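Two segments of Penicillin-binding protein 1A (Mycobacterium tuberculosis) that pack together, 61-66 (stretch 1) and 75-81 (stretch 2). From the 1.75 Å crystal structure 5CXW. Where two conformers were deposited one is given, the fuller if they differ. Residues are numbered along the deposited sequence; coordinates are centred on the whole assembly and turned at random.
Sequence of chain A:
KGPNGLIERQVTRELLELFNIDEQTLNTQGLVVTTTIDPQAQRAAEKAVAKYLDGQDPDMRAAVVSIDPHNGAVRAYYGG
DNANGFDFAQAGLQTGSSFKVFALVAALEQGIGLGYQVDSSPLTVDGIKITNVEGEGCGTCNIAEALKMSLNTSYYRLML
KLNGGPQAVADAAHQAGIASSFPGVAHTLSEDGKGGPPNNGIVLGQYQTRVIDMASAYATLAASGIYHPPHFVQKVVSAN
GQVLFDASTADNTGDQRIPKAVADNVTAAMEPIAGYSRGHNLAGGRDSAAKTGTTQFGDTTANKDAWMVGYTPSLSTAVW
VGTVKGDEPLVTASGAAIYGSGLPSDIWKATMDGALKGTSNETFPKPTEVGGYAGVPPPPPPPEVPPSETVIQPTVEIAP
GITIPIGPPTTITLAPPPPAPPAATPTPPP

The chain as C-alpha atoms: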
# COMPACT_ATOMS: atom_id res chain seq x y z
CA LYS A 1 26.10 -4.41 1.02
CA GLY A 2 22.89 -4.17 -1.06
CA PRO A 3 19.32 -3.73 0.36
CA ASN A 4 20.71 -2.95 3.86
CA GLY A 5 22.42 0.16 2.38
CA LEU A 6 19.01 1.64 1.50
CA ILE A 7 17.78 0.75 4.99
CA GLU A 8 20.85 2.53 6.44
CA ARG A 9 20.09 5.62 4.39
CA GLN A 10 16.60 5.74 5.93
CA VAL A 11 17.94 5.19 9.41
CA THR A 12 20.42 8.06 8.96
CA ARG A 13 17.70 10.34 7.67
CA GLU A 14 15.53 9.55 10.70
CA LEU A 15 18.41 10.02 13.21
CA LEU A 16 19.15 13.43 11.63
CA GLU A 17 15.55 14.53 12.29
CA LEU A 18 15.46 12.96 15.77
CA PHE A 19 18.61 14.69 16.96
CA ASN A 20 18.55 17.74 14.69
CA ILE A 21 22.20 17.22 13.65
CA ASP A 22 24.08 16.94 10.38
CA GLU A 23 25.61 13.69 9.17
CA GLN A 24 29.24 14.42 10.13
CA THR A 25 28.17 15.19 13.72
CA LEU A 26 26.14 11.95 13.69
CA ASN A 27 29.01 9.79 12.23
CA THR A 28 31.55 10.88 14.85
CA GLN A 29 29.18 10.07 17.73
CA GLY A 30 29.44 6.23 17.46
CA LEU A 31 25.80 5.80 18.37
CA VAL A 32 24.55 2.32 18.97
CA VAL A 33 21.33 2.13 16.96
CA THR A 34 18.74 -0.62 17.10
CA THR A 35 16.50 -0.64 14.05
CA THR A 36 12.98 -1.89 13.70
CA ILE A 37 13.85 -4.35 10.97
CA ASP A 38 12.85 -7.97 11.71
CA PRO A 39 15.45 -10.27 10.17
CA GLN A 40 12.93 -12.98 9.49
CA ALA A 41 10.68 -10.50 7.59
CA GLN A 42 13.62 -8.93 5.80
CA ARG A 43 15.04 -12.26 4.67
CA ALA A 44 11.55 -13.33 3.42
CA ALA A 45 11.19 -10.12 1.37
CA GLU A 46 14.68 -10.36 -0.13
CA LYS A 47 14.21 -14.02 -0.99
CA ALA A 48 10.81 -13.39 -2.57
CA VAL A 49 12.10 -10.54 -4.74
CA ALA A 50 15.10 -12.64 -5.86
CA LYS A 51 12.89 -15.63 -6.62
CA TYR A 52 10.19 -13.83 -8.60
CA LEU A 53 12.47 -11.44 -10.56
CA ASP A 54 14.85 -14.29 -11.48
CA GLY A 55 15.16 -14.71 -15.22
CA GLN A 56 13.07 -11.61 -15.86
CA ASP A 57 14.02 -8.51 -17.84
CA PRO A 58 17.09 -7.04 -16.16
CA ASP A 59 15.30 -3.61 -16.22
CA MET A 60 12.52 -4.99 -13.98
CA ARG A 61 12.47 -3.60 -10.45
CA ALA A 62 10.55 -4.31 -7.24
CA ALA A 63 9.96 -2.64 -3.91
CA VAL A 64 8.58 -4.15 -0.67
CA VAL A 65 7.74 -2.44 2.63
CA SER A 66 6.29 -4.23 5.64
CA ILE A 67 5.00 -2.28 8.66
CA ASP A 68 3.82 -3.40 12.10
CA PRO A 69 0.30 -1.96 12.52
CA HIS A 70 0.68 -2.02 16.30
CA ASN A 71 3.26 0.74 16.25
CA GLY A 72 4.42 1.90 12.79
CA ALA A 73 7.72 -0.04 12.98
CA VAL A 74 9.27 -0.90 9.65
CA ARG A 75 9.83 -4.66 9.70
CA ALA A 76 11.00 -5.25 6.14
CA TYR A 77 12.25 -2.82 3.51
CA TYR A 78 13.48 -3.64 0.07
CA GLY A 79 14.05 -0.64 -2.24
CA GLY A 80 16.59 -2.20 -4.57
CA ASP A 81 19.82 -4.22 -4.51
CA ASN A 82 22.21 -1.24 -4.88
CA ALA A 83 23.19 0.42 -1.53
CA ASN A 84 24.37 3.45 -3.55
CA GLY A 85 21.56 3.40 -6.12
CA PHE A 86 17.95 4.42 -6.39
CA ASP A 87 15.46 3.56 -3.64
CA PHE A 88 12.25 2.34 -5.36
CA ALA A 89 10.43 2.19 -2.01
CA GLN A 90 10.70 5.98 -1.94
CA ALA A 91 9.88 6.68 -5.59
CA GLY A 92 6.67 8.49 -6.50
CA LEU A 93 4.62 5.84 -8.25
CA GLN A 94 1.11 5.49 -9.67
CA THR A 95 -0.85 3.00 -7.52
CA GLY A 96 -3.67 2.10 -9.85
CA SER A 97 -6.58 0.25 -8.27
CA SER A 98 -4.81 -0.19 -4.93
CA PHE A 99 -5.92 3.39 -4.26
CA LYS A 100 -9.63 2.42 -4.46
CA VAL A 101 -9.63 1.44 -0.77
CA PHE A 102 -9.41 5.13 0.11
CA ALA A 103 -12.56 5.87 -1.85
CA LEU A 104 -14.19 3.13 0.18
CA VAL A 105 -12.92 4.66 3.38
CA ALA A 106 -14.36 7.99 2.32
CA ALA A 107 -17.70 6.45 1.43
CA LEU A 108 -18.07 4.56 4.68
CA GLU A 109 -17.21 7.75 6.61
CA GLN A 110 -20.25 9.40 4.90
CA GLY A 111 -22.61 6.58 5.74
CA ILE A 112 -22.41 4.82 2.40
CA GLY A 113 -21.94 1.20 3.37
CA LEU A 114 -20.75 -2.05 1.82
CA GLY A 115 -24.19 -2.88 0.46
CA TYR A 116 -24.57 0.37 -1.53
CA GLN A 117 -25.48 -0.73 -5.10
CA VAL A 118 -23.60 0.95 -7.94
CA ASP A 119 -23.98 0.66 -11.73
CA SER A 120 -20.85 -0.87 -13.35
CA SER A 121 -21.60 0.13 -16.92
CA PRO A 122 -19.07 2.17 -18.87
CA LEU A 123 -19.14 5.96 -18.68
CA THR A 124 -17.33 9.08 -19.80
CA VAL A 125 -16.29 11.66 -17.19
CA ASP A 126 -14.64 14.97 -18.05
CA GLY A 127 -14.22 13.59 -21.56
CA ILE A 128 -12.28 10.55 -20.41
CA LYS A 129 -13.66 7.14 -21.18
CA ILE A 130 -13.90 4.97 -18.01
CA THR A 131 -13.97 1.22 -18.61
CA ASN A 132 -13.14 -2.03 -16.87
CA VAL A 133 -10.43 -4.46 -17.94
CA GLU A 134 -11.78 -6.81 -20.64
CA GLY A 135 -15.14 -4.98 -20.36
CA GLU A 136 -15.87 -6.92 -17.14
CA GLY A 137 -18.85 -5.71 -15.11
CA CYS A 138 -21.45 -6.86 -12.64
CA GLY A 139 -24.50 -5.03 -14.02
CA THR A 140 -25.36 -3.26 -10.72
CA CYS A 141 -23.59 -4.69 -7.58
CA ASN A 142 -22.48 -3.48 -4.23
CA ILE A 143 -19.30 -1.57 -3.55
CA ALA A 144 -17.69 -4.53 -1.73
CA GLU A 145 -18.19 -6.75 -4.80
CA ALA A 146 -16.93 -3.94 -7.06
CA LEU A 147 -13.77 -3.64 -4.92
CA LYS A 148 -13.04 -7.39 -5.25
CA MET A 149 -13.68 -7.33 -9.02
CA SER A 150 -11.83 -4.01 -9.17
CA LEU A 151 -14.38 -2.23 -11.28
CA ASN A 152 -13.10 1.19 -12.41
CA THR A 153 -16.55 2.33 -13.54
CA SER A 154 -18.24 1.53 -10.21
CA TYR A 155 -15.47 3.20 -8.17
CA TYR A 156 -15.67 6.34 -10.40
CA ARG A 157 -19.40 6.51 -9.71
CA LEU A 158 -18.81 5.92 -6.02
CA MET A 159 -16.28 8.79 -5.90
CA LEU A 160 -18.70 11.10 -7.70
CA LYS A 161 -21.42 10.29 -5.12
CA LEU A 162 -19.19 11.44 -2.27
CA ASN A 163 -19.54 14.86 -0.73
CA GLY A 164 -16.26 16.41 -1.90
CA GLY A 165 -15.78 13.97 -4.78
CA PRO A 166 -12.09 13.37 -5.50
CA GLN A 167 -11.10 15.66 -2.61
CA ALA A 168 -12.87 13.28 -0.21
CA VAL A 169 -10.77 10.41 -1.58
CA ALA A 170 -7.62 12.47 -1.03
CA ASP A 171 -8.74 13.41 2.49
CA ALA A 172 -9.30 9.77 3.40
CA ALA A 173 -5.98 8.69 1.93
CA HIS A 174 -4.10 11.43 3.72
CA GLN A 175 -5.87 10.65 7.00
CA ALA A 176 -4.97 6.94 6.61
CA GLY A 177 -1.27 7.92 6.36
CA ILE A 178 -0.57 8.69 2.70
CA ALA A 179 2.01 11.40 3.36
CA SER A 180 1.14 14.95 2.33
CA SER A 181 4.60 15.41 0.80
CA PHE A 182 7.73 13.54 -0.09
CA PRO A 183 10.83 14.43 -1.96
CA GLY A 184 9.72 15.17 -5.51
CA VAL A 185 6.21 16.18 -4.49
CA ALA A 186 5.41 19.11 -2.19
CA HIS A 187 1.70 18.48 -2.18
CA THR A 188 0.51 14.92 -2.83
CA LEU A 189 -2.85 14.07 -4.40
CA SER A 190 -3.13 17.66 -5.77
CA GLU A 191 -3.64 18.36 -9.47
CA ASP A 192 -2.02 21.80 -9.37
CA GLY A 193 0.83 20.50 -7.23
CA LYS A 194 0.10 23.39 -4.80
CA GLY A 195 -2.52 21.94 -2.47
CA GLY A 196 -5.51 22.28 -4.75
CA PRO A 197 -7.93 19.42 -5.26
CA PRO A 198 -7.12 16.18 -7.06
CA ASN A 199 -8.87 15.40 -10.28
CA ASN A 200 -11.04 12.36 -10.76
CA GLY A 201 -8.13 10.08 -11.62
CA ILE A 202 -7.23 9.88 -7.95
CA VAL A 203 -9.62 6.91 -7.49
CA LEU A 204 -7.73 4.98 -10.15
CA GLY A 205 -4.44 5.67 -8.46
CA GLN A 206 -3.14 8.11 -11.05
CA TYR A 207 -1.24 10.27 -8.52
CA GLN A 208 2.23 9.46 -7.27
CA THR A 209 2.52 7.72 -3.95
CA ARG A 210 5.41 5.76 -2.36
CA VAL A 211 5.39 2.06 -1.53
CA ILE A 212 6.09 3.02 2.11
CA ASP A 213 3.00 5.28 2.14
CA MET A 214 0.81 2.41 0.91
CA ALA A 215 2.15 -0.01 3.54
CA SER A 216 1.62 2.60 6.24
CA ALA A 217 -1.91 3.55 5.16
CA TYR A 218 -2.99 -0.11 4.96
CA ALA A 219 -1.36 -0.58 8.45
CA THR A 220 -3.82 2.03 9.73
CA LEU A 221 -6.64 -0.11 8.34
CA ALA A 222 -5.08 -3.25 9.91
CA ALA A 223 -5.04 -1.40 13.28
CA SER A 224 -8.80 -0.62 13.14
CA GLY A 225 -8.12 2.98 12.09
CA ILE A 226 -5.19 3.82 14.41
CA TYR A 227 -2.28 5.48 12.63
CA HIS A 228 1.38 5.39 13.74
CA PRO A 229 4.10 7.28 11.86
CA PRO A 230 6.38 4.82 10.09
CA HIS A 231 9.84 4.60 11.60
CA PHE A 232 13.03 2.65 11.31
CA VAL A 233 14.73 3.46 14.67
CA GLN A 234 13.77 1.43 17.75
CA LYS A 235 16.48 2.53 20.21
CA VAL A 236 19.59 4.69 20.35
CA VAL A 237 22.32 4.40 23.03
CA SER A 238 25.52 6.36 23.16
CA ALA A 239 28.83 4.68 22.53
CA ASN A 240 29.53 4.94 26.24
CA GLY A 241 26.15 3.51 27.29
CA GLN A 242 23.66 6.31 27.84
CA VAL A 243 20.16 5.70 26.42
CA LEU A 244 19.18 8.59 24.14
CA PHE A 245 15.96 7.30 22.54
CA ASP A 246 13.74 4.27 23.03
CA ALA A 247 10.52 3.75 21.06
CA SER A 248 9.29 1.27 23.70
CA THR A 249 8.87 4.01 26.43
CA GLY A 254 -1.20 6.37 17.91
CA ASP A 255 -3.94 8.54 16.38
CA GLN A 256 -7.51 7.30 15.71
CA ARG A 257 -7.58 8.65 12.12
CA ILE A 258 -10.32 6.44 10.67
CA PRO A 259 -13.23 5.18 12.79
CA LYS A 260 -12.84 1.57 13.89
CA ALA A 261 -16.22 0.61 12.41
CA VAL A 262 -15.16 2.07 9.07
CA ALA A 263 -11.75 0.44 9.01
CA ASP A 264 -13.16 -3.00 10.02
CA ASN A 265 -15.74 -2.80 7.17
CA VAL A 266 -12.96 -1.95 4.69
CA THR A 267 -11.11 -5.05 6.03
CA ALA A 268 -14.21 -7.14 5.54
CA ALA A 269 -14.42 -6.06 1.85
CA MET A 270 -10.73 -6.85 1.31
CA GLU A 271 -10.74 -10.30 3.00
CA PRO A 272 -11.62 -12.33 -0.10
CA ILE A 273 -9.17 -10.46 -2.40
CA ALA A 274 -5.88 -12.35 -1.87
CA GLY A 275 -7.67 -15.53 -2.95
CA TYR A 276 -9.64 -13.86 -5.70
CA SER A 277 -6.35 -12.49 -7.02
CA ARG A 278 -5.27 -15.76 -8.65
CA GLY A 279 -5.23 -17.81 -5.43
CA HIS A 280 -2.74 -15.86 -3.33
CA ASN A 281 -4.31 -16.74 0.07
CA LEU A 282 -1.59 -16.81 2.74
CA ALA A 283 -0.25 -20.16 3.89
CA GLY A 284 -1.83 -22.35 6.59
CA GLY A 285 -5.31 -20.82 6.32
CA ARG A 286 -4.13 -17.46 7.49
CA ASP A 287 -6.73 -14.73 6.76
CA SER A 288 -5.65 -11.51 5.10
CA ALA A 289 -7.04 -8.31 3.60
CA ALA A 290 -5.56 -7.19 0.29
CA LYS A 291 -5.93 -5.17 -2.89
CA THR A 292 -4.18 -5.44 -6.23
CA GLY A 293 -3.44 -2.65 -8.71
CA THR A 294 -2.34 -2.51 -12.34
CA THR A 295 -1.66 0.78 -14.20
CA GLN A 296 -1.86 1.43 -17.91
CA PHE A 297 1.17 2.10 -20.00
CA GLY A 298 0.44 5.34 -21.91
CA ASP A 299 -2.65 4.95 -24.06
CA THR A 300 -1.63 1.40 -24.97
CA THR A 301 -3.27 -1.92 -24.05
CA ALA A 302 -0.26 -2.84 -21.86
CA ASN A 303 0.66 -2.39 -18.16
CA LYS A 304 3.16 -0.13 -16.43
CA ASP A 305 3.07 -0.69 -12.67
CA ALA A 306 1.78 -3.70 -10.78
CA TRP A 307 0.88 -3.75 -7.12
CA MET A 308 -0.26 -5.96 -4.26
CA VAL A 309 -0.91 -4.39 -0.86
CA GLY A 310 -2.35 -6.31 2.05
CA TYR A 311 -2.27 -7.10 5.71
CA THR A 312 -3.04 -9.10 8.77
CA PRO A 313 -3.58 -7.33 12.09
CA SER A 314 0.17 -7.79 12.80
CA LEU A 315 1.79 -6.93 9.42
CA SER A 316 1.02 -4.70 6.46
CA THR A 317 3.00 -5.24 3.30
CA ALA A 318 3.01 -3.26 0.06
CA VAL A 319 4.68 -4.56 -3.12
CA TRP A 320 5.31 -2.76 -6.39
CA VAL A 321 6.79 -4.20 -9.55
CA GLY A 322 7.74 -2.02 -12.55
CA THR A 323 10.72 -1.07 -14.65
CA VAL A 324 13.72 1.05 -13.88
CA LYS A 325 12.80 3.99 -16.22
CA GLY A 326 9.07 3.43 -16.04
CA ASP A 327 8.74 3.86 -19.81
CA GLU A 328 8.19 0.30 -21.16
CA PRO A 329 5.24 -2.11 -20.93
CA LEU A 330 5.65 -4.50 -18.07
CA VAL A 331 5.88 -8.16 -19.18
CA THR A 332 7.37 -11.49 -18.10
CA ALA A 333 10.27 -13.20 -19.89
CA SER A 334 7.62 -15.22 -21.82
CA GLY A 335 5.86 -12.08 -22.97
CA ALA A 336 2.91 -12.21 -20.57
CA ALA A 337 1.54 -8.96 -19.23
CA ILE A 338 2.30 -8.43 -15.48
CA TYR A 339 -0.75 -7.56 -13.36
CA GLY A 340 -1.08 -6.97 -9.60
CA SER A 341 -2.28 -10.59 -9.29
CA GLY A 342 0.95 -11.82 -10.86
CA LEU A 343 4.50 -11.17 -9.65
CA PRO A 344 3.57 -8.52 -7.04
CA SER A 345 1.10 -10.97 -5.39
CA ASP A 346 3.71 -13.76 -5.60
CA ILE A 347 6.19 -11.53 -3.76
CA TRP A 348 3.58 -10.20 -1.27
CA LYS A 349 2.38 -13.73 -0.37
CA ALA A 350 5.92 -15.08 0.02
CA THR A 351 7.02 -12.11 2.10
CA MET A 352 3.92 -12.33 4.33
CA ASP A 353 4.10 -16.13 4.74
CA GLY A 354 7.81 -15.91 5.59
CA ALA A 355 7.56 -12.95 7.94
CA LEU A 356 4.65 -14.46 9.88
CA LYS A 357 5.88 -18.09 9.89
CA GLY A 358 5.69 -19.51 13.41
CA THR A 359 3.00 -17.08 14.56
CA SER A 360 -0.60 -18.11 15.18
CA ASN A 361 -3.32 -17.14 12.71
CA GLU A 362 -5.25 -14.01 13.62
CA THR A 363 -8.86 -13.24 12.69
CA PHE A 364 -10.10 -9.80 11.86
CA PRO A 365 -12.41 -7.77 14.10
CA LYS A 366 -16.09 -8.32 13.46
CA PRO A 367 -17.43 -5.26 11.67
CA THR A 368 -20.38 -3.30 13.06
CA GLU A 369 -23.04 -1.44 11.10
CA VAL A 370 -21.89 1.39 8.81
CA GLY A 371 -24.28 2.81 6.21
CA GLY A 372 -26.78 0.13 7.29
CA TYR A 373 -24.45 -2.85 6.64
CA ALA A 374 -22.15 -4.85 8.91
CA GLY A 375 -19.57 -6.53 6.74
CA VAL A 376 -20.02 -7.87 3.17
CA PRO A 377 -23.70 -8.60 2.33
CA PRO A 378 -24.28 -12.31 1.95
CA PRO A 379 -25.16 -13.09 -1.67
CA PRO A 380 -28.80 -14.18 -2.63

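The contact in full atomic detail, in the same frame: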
# COMPACT_ATOMS: atom_id res chain seq x y z
N ARG A 61 12.15 -3.99 -11.82
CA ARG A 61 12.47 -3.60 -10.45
C ARG A 61 11.30 -3.96 -9.55
O ARG A 61 10.15 -4.10 -10.00
CB ARG A 61 12.73 -2.10 -10.37
CG ARG A 61 13.95 -1.63 -11.19
CD ARG A 61 15.23 -2.01 -10.47
NE ARG A 61 16.40 -1.52 -11.21
CZ ARG A 61 16.94 -2.12 -12.25
NH1 ARG A 61 16.44 -3.27 -12.77
NH2 ARG A 61 18.01 -1.55 -12.82
N ALA A 62 11.60 -4.12 -8.26
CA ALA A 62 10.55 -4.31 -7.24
C ALA A 62 10.84 -3.49 -6.00
O ALA A 62 11.99 -3.10 -5.75
CB ALA A 62 10.42 -5.79 -6.87
N ALA A 63 9.81 -3.21 -5.23
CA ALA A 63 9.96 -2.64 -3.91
C ALA A 63 8.97 -3.28 -2.95
O ALA A 63 7.82 -3.56 -3.37
CB ALA A 63 9.76 -1.14 -3.97
N VAL A 64 9.40 -3.51 -1.70
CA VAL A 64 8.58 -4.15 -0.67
C VAL A 64 8.77 -3.40 0.64
O VAL A 64 9.90 -3.15 1.07
CB VAL A 64 9.02 -5.60 -0.42
CG1 VAL A 64 8.09 -6.29 0.57
CG2 VAL A 64 9.08 -6.41 -1.71
N VAL A 65 7.69 -3.01 1.28
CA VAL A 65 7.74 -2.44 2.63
C VAL A 65 6.71 -3.13 3.51
O VAL A 65 5.55 -3.26 3.11
CB VAL A 65 7.47 -0.93 2.60
CG1 VAL A 65 7.57 -0.36 4.03
CG2 VAL A 65 8.46 -0.25 1.70
N SER A 66 7.15 -3.61 4.69
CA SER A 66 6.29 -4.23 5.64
C SER A 66 6.33 -3.42 6.94
O SER A 66 7.47 -3.14 7.45
CB SER A 66 6.77 -5.64 5.95
OG SER A 66 6.76 -6.47 4.79
N ARG A 75 9.33 -3.32 9.50
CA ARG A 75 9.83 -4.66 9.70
C ARG A 75 10.62 -5.23 8.54
O ARG A 75 11.46 -6.14 8.73
CB ARG A 75 8.70 -5.63 10.03
CG ARG A 75 7.92 -5.24 11.27
CD ARG A 75 8.85 -5.15 12.47
NE ARG A 75 8.08 -5.01 13.71
CZ ARG A 75 8.56 -4.44 14.84
NH1 ARG A 75 9.82 -3.97 14.93
NH2 ARG A 75 7.78 -4.35 15.93
N ALA A 76 10.29 -4.81 7.32
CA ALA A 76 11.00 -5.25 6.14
C ALA A 76 10.98 -4.10 5.15
O ALA A 76 10.00 -3.39 5.04
CB ALA A 76 10.33 -6.46 5.52
N TYR A 77 12.06 -3.96 4.43
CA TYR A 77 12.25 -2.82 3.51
C TYR A 77 13.25 -3.20 2.43
O TYR A 77 14.47 -3.38 2.72
CB TYR A 77 12.78 -1.60 4.30
CG TYR A 77 12.83 -0.30 3.55
CD1 TYR A 77 11.73 0.54 3.50
CD2 TYR A 77 13.99 0.10 2.86
CE1 TYR A 77 11.76 1.74 2.84
CE2 TYR A 77 14.03 1.30 2.20
CZ TYR A 77 12.90 2.12 2.20
OH TYR A 77 12.97 3.29 1.55
N TYR A 78 12.72 -3.37 1.22
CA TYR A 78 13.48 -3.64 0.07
C TYR A 78 13.21 -2.51 -0.92
O TYR A 78 12.09 -2.42 -1.47
CB TYR A 78 13.09 -5.00 -0.53
CG TYR A 78 13.92 -5.29 -1.79
CD1 TYR A 78 15.19 -5.87 -1.73
CD2 TYR A 78 13.45 -4.90 -3.04
CE1 TYR A 78 15.93 -6.09 -2.90
CE2 TYR A 78 14.17 -5.11 -4.18
CZ TYR A 78 15.41 -5.70 -4.12
OH TYR A 78 16.10 -5.88 -5.31
N GLY A 79 14.19 -1.68 -1.18
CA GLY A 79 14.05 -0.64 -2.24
C GLY A 79 14.89 -0.88 -3.48
O GLY A 79 14.87 -0.06 -4.39
N GLY A 80 15.64 -1.97 -3.50
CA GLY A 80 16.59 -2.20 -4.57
C GLY A 80 17.80 -2.96 -4.03
O GLY A 80 17.99 -3.09 -2.82
N ASP A 81 18.62 -3.47 -4.94
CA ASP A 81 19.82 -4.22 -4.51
C ASP A 81 21.11 -3.40 -4.55
O ASP A 81 22.17 -3.96 -4.32
CB ASP A 81 19.99 -5.49 -5.35
CG ASP A 81 19.23 -6.68 -4.76
OD1 ASP A 81 19.71 -7.32 -3.77
OD2 ASP A 81 18.16 -6.99 -5.33
O HOH W 1 14.67 -5.02 -7.72

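Two neighbouring antiparallel strands of a sheet meet here, joined by backbone hydrogen bonds, with small, aliphatic and tyrosine side chains on the two faces. V64 and Y78 form a hydrogen-bonded pair: V64 N donates to Y78 O at 2.9 Å and Y78 N to V64 O at 2.8 Å. The next such pair is less even, with S66 N to A76 O at 2.9 Å but A76 N to S66 O at 3.3 Å. S66 O also accepts from R75 N at 2.8 Å, so one carbonyl serves two successive amides. Between these pairs lies V65 opposite Y77, without mutual hydrogen bonds; instead V65 CA approaches A76 O at 3.4 Å, a CA-H...O contact.

V65, beta-branched and at home in an extended strand, brings CG2 to 3.8 Å from Y77 CD1. On the other face, V64 CB and Y78 CB are 4.1 Å apart, while A76 CB sits 3.6 Å from S66 OG, two small side chains side by side. The Y78 ring reaches along the first strand, bringing CE2 within 3.4 Å of A62 O at the ring edge. Y78 OH donates to D81 OD2 at a very short 2.3 Å and accepts from a water that also accepts a hydrogen bond from A62 N. Beyond the strand, G80's backbone angles call for glycine.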